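Thiosulfate sulfurtransferase RDL2, mitochondrial (Saccharomyces cerevisiae, PDB 6K6R) catalyses the transfer of sulfane sulfur from thiosulfate to cyanide, yielding thiocyanate and sulfite, as a single-domain mitochondrial rhodanese. Local coordinates at residues P30-F35 with T127-P131; P77-G81 with L118-Y124. The contacts are given in a common frame with arbitrary orientation. Residues are numbered along the deposited sequence.

Interaction 1 (P30-F35 with T127-P131)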
# COMPACT_ATOMS: atom_id res chain seq x y z
N PRO A 30 -1.38 12.92 -1.78
CA PRO A 30 -2.19 11.79 -1.31
C PRO A 30 -3.06 12.15 -0.12
O PRO A 30 -2.70 12.99 0.71
CB PRO A 30 -1.15 10.73 -0.94
CG PRO A 30 0.09 11.52 -0.65
CD PRO A 30 0.06 12.66 -1.62
N LYS A 31 -4.22 11.50 -0.04
CA LYS A 31 -5.13 11.70 1.08
C LYS A 31 -4.57 11.02 2.33
O LYS A 31 -4.14 9.87 2.28
CB LYS A 31 -6.51 11.14 0.73
CG LYS A 31 -7.54 11.25 1.83
CD LYS A 31 -8.80 10.49 1.44
CE LYS A 31 -9.91 10.64 2.47
NZ LYS A 31 -11.11 9.85 2.10
N ILE A 32 -4.59 11.74 3.44
CA ILE A 32 -4.02 11.26 4.69
C ILE A 32 -5.07 10.46 5.45
O ILE A 32 -6.17 10.95 5.70
CB ILE A 32 -3.48 12.42 5.54
CG1 ILE A 32 -2.53 13.30 4.73
CG2 ILE A 32 -2.79 11.90 6.79
CD1 ILE A 32 -3.18 14.56 4.16
N TYR A 33 -4.73 9.23 5.81
CA TYR A 33 -5.62 8.33 6.53
C TYR A 33 -5.16 8.15 7.97
O TYR A 33 -3.96 8.23 8.26
CB TYR A 33 -5.71 6.97 5.84
CG TYR A 33 -6.55 6.96 4.58
CD1 TYR A 33 -6.07 7.51 3.40
CD2 TYR A 33 -7.82 6.40 4.58
CE1 TYR A 33 -6.84 7.51 2.25
CE2 TYR A 33 -8.59 6.39 3.43
CZ TYR A 33 -8.10 6.94 2.27
OH TYR A 33 -8.86 6.94 1.13
N THR A 34 -6.11 7.90 8.86
CA THR A 34 -5.83 7.70 10.27
C THR A 34 -5.94 6.22 10.62
O THR A 34 -6.27 5.38 9.78
CB THR A 34 -6.77 8.54 11.13
OG1 THR A 34 -8.13 8.16 10.87
CG2 THR A 34 -6.60 10.02 10.83
N PHE A 35 -5.65 5.90 11.88
CA PHE A 35 -5.74 4.51 12.34
C PHE A 35 -7.15 3.96 12.15
O PHE A 35 -7.33 2.85 11.65
CB PHE A 35 -5.30 4.42 13.80
CG PHE A 35 -5.44 3.04 14.39
CD1 PHE A 35 -4.39 2.13 14.31
CD2 PHE A 35 -6.60 2.66 15.04
CE1 PHE A 35 -4.51 0.87 14.85
CE2 PHE A 35 -6.72 1.40 15.59
CZ PHE A 35 -5.68 0.50 15.49
N THR A 127 -4.44 8.33 -4.87
CA THR A 127 -3.54 7.73 -3.89
C THR A 127 -3.87 8.24 -2.49
O THR A 127 -4.50 9.28 -2.31
CB THR A 127 -2.06 8.03 -4.19
OG1 THR A 127 -1.80 9.43 -4.00
CG2 THR A 127 -1.71 7.64 -5.62
N GLY A 128 -3.42 7.47 -1.49
CA GLY A 128 -3.53 7.87 -0.11
C GLY A 128 -2.31 7.40 0.67
O GLY A 128 -1.48 6.65 0.16
N ILE A 129 -2.22 7.87 1.91
CA ILE A 129 -1.09 7.54 2.78
C ILE A 129 -1.58 7.38 4.21
O ILE A 129 -2.32 8.24 4.72
CB ILE A 129 0.02 8.61 2.72
CG1 ILE A 129 -0.55 10.00 2.98
CG2 ILE A 129 0.74 8.56 1.37
CD1 ILE A 129 0.47 11.00 3.49
N TYR A 130 -1.17 6.29 4.86
CA TYR A 130 -1.35 6.15 6.30
C TYR A 130 -0.02 6.45 6.96
O TYR A 130 0.91 5.63 6.87
CB TYR A 130 -1.82 4.74 6.66
CG TYR A 130 -1.78 4.45 8.14
CD1 TYR A 130 -2.37 5.30 9.06
CD2 TYR A 130 -1.14 3.31 8.63
CE1 TYR A 130 -2.33 5.04 10.42
CE2 TYR A 130 -1.09 3.04 9.98
CZ TYR A 130 -1.69 3.91 10.87
OH TYR A 130 -1.65 3.65 12.22
N PRO A 131 0.14 7.60 7.63
CA PRO A 131 1.46 7.97 8.16
C PRO A 131 2.00 7.03 9.22
O PRO A 131 3.21 7.02 9.46
CB PRO A 131 1.23 9.37 8.74
CG PRO A 131 -0.02 9.87 8.07
CD PRO A 131 -0.86 8.65 7.85

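Interaction 2 (P77-G81 with L118-Y124)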
# COMPACT_ATOMS: atom_id res chain seq x y z
N PRO A 77 11.13 -0.74 -7.17
CA PRO A 77 10.51 0.59 -7.26
C PRO A 77 9.74 0.81 -8.56
O PRO A 77 8.82 1.64 -8.58
CB PRO A 77 11.71 1.55 -7.15
CG PRO A 77 12.87 0.74 -7.61
CD PRO A 77 12.60 -0.68 -7.19
N GLY A 78 10.09 0.11 -9.63
CA GLY A 78 9.35 0.23 -10.88
C GLY A 78 8.26 -0.81 -11.02
O GLY A 78 7.83 -1.11 -12.14
N ALA A 79 7.81 -1.37 -9.89
CA ALA A 79 6.82 -2.44 -9.93
C ALA A 79 5.53 -1.99 -10.59
O ALA A 79 5.01 -2.65 -11.49
CB ALA A 79 6.56 -2.95 -8.51
N LEU A 80 4.99 -0.85 -10.15
CA LEU A 80 3.72 -0.36 -10.69
C LEU A 80 3.84 0.12 -12.13
O LEU A 80 2.83 0.56 -12.70
CB LEU A 80 3.17 0.75 -9.80
CG LEU A 80 2.51 0.26 -8.51
CD1 LEU A 80 2.21 1.42 -7.58
CD2 LEU A 80 1.24 -0.52 -8.83
N GLY A 81 5.03 0.06 -12.72
CA GLY A 81 5.22 0.30 -14.14
C GLY A 81 5.40 -0.96 -14.96
O GLY A 81 5.62 -0.86 -16.17
N LEU A 118 6.09 7.33 -6.88
CA LEU A 118 6.29 6.45 -8.03
C LEU A 118 4.95 5.99 -8.61
O LEU A 118 4.82 5.85 -9.83
CB LEU A 118 7.15 5.25 -7.64
CG LEU A 118 8.64 5.55 -7.47
CD1 LEU A 118 9.36 4.38 -6.82
CD2 LEU A 118 9.27 5.89 -8.81
N ALA A 119 3.96 5.76 -7.75
CA ALA A 119 2.64 5.37 -8.23
C ALA A 119 2.03 6.46 -9.11
O ALA A 119 1.47 6.17 -10.17
CB ALA A 119 1.71 5.06 -7.05
N ARG A 120 2.15 7.72 -8.69
CA ARG A 120 1.64 8.82 -9.50
C ARG A 120 2.45 8.98 -10.78
O ARG A 120 1.92 9.47 -11.79
CB ARG A 120 1.65 10.12 -8.70
CG ARG A 120 0.46 10.29 -7.77
CD ARG A 120 0.40 11.68 -7.18
NE ARG A 120 1.41 11.89 -6.15
CZ ARG A 120 2.36 12.82 -6.22
NH1 ARG A 120 2.43 13.63 -7.26
NH2 ARG A 120 3.25 12.93 -5.24
N SER A 121 3.73 8.59 -10.77
CA SER A 121 4.54 8.63 -11.97
C SER A 121 4.14 7.56 -12.99
O SER A 121 4.58 7.63 -14.14
CB SER A 121 6.02 8.47 -11.62
OG SER A 121 6.35 7.11 -11.37
N TYR A 122 3.32 6.59 -12.59
CA TYR A 122 2.88 5.52 -13.48
C TYR A 122 1.40 5.60 -13.82
O TYR A 122 0.84 4.63 -14.33
CB TYR A 122 3.19 4.15 -12.86
CG TYR A 122 4.67 3.81 -12.84
CD1 TYR A 122 5.43 3.89 -14.00
CD2 TYR A 122 5.30 3.42 -11.67
CE1 TYR A 122 6.77 3.58 -14.00
CE2 TYR A 122 6.64 3.11 -11.65
CZ TYR A 122 7.38 3.19 -12.82
OH TYR A 122 8.72 2.89 -12.81
N GLY A 123 0.75 6.73 -13.55
CA GLY A 123 -0.64 6.91 -13.88
C GLY A 123 -1.62 6.66 -12.76
O GLY A 123 -2.83 6.83 -12.97
N TYR A 124 -1.15 6.25 -11.58
CA TYR A 124 -2.03 6.06 -10.42
C TYR A 124 -2.18 7.41 -9.74
O TYR A 124 -1.39 7.79 -8.88
CB TYR A 124 -1.46 5.00 -9.48
CG TYR A 124 -1.45 3.60 -10.04
CD1 TYR A 124 -2.57 2.77 -9.91
CD2 TYR A 124 -0.34 3.09 -10.69
CE1 TYR A 124 -2.57 1.49 -10.41
CE2 TYR A 124 -0.33 1.80 -11.20
CZ TYR A 124 -1.45 1.00 -11.06
OH TYR A 124 -1.45 -0.28 -11.56

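Interaction 1 (P30-F35 with T127-P131)
Three backbone hydrogen bonds join the two segments. K31 N donates to T127 O (3.2 Å), I129 N to K31 O (2.8 Å) and Y33 N to I129 O (2.8 Å), so K31 uses both its amide and its carbonyl, the ladder of a parallel pair in which K31 bridges G128 and I32 bridges I129. A CA-H...O contact from I32 CA to I129 O (3.5 Å) adds to it. In the parallel sheet of the rhodanese fold, strand 31-32 lies at one edge, and 127-129 separates it from strand 101-104, to which G128 and Y130 also hydrogen-bond. On one face, I129 packs against P30 (CG2 to P30 CG, 3.6 Å) and I32 (CD1 to I32 CG1, 4.0 Å), while I32 CG2 meets P131 CG at 3.7 Å. On the face of K31 and G128, the Y33 ring lies by the glycine, its CE1 4.1 Å from G128 CA; a CB there would clash with it. The Y33 hydroxyl reaches E101. Farther along, the Y130 ring presents its edge to Y33 O (CD1, 3.4 Å), and its OH comes within 3.8 Å of F35 CD1, in the first turn of helix 35-43, with T34 at its N-cap position.

Interaction 2 (P77-G81 with L118-Y124)
A short 3-10 turn ending at G81, with G81 N bonded to G78 O (3.1 Å), lies against the C-terminal end of helix 111-121. There the chain leaves the helix through a Schellman motif: G123, with a positive phi of 97°, lets it turn back so that Y124 N bonds to A119 O (3.0 Å), alongside a weak bond from G123 N to R120 O (3.5 Å); Y122 N reaches A119 O at 3.1 Å. In this rhodanese domain the contact thus joins the loop following strand 69-70 to the end of the helix that precedes strand 127-129. L80 is the central side chain: its CD1 touches A119 CB and its CD2 touches Y124 CE2, both at 3.7 Å, while its CB lies 3.9 Å from Y122 CD2. L102 of strand 101-104 also packs on L80. The Y122 ring turns one face to the turn, with G81 CA 3.5 Å from the ring centroid, a CH-pi contact almost along the ring normal; a CB on G81 would strike the ring. At the outer margin, L118 CD1 packs on P77 CB at 3.7 Å.

Overall arrangement
From the N terminus, the chain first reaches strand 31-32, one side of interaction 1, and continues through helix 35-43 and strands 49-53 and 69-70 to residues 77-81. Helix 84-91 and strand 101-104 follow, and the end of helix 111-121 then closes the smaller loop through interaction 2. Strand 127-129 comes next and closes the larger loop of interaction 1, which encloses the smaller without crossing it. Interaction 1 ties the N-terminal edge strand to the sheet; interaction 2 ties the loop between strand 69-70 and helix 84-91 to the C-terminal end of helix 111-121. Their centres lie about 17 Å apart, yet they touch where T127 CG2 packs on R120 CG at 4.0 Å.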